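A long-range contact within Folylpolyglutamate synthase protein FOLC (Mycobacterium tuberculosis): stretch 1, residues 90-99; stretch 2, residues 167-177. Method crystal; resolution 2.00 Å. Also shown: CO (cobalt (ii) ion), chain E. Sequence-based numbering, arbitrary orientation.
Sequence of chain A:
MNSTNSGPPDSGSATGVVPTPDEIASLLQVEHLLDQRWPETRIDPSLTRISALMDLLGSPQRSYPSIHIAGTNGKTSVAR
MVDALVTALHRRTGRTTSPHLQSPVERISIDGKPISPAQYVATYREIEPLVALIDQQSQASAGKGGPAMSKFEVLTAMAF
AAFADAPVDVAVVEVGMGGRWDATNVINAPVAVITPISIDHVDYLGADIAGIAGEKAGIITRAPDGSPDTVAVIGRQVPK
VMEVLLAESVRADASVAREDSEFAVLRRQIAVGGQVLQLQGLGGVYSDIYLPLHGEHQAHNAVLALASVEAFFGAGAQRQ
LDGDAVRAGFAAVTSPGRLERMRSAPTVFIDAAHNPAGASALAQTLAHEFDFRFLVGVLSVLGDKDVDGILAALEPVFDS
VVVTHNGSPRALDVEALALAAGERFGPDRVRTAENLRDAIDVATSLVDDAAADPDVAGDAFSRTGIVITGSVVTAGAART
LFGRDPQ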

# COMPACT_ATOMS: atom_id res chain seq x y z
N HIS A 90 13.34 -3.00 18.65
CA HIS A 90 12.70 -2.81 19.95
C HIS A 90 12.18 -1.42 20.34
O HIS A 90 11.98 -1.14 21.56
CB HIS A 90 13.63 -3.32 21.02
CG HIS A 90 14.20 -4.65 20.65
ND1 HIS A 90 13.44 -5.80 20.69
CD2 HIS A 90 15.42 -5.00 20.17
CE1 HIS A 90 14.20 -6.81 20.30
NE2 HIS A 90 15.41 -6.35 20.01
N ARG A 91 11.92 -0.58 19.33
CA ARG A 91 11.16 0.68 19.55
C ARG A 91 9.68 0.44 19.27
O ARG A 91 9.31 -0.36 18.40
CB ARG A 91 11.67 1.78 18.62
CG ARG A 91 12.89 2.56 19.19
CD ARG A 91 14.09 1.65 19.52
NE ARG A 91 15.32 2.47 19.64
CZ ARG A 91 16.55 2.01 19.45
NH1 ARG A 91 16.76 0.72 19.14
NH2 ARG A 91 17.57 2.83 19.53
N ARG A 92 8.82 1.14 19.99
CA ARG A 92 7.42 0.91 19.90
C ARG A 92 6.94 1.73 18.74
O ARG A 92 7.25 2.94 18.64
CB ARG A 92 6.77 1.38 21.20
CG ARG A 92 5.36 1.05 21.23
CD ARG A 92 4.75 1.26 22.62
NE ARG A 92 3.56 0.47 22.56
CZ ARG A 92 2.48 0.76 23.24
NH1 ARG A 92 1.44 -0.04 23.13
NH2 ARG A 92 2.47 1.82 24.04
N THR A 93 6.24 1.08 17.80
CA THR A 93 5.82 1.82 16.60
C THR A 93 4.31 2.15 16.56
O THR A 93 3.48 1.47 17.18
CB THR A 93 6.06 1.00 15.30
OG1 THR A 93 5.42 -0.27 15.47
CG2 THR A 93 7.56 0.84 15.03
N GLY A 94 3.98 3.18 15.82
CA GLY A 94 2.58 3.34 15.36
C GLY A 94 2.71 3.40 13.85
O GLY A 94 3.70 3.93 13.32
N ARG A 95 1.72 2.87 13.14
CA ARG A 95 1.79 2.86 11.71
C ARG A 95 0.38 3.18 11.14
O ARG A 95 -0.64 2.61 11.59
CB ARG A 95 2.26 1.48 11.18
CG ARG A 95 2.04 1.38 9.67
CD ARG A 95 2.69 0.13 9.06
NE ARG A 95 2.60 -1.10 9.90
CZ ARG A 95 1.53 -1.91 9.93
NH1 ARG A 95 0.40 -1.60 9.24
NH2 ARG A 95 1.58 -3.03 10.64
N THR A 96 0.34 4.10 10.18
CA THR A 96 -0.92 4.37 9.55
C THR A 96 -0.74 4.11 8.07
O THR A 96 0.23 4.57 7.45
CB THR A 96 -1.55 5.75 9.92
OG1 THR A 96 -2.79 5.90 9.22
CG2 THR A 96 -0.63 6.94 9.63
N THR A 97 -1.61 3.27 7.54
CA THR A 97 -1.56 2.89 6.14
C THR A 97 -2.94 3.04 5.50
O THR A 97 -3.93 3.24 6.20
CB THR A 97 -1.12 1.41 5.93
OG1 THR A 97 -1.91 0.56 6.78
CG2 THR A 97 0.41 1.20 6.25
N SER A 98 -2.97 2.98 4.16
CA SER A 98 -4.19 3.09 3.40
C SER A 98 -3.95 2.52 2.00
O SER A 98 -2.79 2.30 1.54
CB SER A 98 -4.72 4.52 3.37
OG SER A 98 -3.70 5.32 2.82
N PRO A 99 -5.07 2.15 1.34
CA PRO A 99 -6.39 2.06 1.96
C PRO A 99 -6.44 0.81 2.89
O PRO A 99 -5.47 0.07 2.92
CB PRO A 99 -7.36 1.87 0.76
CG PRO A 99 -6.51 1.74 -0.47
CD PRO A 99 -5.04 1.72 -0.07
N PRO A 167 1.88 5.67 24.29
CA PRO A 167 2.40 6.44 23.18
C PRO A 167 3.38 5.60 22.41
O PRO A 167 3.78 4.58 22.89
CB PRO A 167 3.19 7.58 23.88
CG PRO A 167 3.66 6.98 25.13
CD PRO A 167 2.70 5.85 25.51
N VAL A 168 3.81 6.06 21.25
CA VAL A 168 4.77 5.32 20.45
C VAL A 168 6.15 6.01 20.52
O VAL A 168 6.27 7.15 21.00
CB VAL A 168 4.31 5.22 18.97
CG1 VAL A 168 2.89 4.58 18.86
CG2 VAL A 168 4.32 6.58 18.31
N ASP A 169 7.21 5.30 20.11
CA ASP A 169 8.55 5.91 19.95
C ASP A 169 8.71 6.49 18.52
O ASP A 169 9.41 7.49 18.31
CB ASP A 169 9.65 4.84 20.14
CG ASP A 169 9.71 4.33 21.51
OD1 ASP A 169 9.52 5.15 22.41
OD2 ASP A 169 9.95 3.10 21.69
N VAL A 170 8.08 5.84 17.55
CA VAL A 170 8.24 6.21 16.13
C VAL A 170 6.95 5.94 15.38
O VAL A 170 6.31 4.86 15.54
CB VAL A 170 9.34 5.34 15.38
CG1 VAL A 170 9.60 5.95 13.98
CG2 VAL A 170 10.66 5.25 16.22
N ALA A 171 6.54 6.88 14.54
CA ALA A 171 5.36 6.61 13.71
C ALA A 171 5.79 6.37 12.26
O ALA A 171 6.72 7.04 11.75
CB ALA A 171 4.37 7.75 13.76
N VAL A 172 5.08 5.46 11.58
CA VAL A 172 5.37 5.20 10.20
C VAL A 172 4.12 5.60 9.43
O VAL A 172 3.01 5.06 9.68
CB VAL A 172 5.59 3.66 9.95
CG1 VAL A 172 5.94 3.46 8.47
CG2 VAL A 172 6.72 3.14 10.86
N VAL A 173 4.25 6.57 8.53
CA VAL A 173 3.05 7.26 8.07
C VAL A 173 2.97 7.20 6.56
O VAL A 173 3.84 7.77 5.85
CB VAL A 173 3.10 8.73 8.49
CG1 VAL A 173 1.81 9.49 7.89
CG2 VAL A 173 3.18 8.84 10.05
N GLU A 174 1.96 6.53 6.03
CA GLU A 174 1.82 6.45 4.59
C GLU A 174 0.91 7.59 4.09
O GLU A 174 -0.15 7.83 4.66
CB GLU A 174 1.17 5.11 4.20
CG GLU A 174 0.79 5.00 2.77
CD GLU A 174 0.18 3.63 2.41
OE1 GLU A 174 -0.03 2.75 3.27
OE2 GLU A 174 -0.06 3.42 1.21
N VAL A 175 1.31 8.26 3.02
CA VAL A 175 0.45 9.24 2.34
C VAL A 175 -0.86 8.60 1.85
O VAL A 175 -0.87 7.46 1.37
CB VAL A 175 1.29 9.89 1.15
CG1 VAL A 175 0.46 10.68 0.21
CG2 VAL A 175 2.33 10.84 1.76
N GLY A 176 -1.98 9.31 2.02
CA GLY A 176 -3.26 8.89 1.43
C GLY A 176 -3.17 9.02 -0.08
O GLY A 176 -3.38 8.05 -0.81
N MSE A 177 -2.80 10.20 -0.56
CA MSE A 177 -2.70 10.37 -2.01
C MSE A 177 -1.75 11.55 -2.28
O MSE A 177 -1.80 12.54 -1.54
CB MSE A 177 -4.10 10.66 -2.51
CG MSE A 177 -4.28 11.07 -3.88
SE MSE A 177 -6.30 10.94 -4.10
CE MSE A 177 -6.36 9.06 -4.67
CO CO E . -1.08 1.77 0.26
O HOH W 1 -2.62 5.50 0.09
O HOH W 2 -2.43 6.47 5.56
O HOH W 3 -1.96 3.09 -1.21
O HOH W 4 -2.07 0.11 -0.57

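Two nearly parallel strands, 93-96 and 170-174, form the middle of this contact, and the residues covering the most surface, Arg92, Glu174 and Val172, mark its beginning, end and centre.

Arg92 opens the pairing with its backbone. Its N donates to Asp169 OD2 at 2.8 Å, almost linearly, while its O accepts from both Asp169 N at 2.8 Å and Val170 N at 3.2 Å. A short acidic side chain suits position 169: in the m rotamer its carboxylate reaches back to a peptide NH that the ladder has not yet paired. The extended Arg92 side chain runs along the neighbouring loop, where NH2 makes a weak hydrogen bond to Pro167 O at 3.3 Å.

Val172 is gripped through its main chain. Its N donates to Gly94 O at 2.7 Å and its O accepts from Thr96 N at 2.9 Å, the alternation expected of a parallel ladder. Its side chain lies on the same face as Thr93, Arg95 and Val170; Val172 CB packs 4.2 Å from Arg95 CB, and the end of the arginine leads away. The other face carries Ala171, Thr96 and Val173, with Thr96 CG2 3.9 Å from Val173 CG1. Beta-branched Thr93, Thr96, Val170, Val172 and Val173 fit these buried, extended positions. Gly94 has reason to be bare: an ideal CB there would sit only 3.1 Å from Val168 CG1.

Glu174 closes the ladder twice. Its N donates to Thr96 O at 3.0 Å; then its extended side chain takes over, OE1 accepting from Ser98 N at 3.1 Å. Its OE2 binds cobalt at 2.2 Å, as does Ser98 O at 2.2 Å. The metal thus reconciles two oxygens, Ser98 O and Glu174 OE2, lying 3.0 Å apart without a proton between them. A water also links the stretches, hydrogen-bonding Ser98 OG at 3.2 Å and donating to Glu174 O at 2.8 Å.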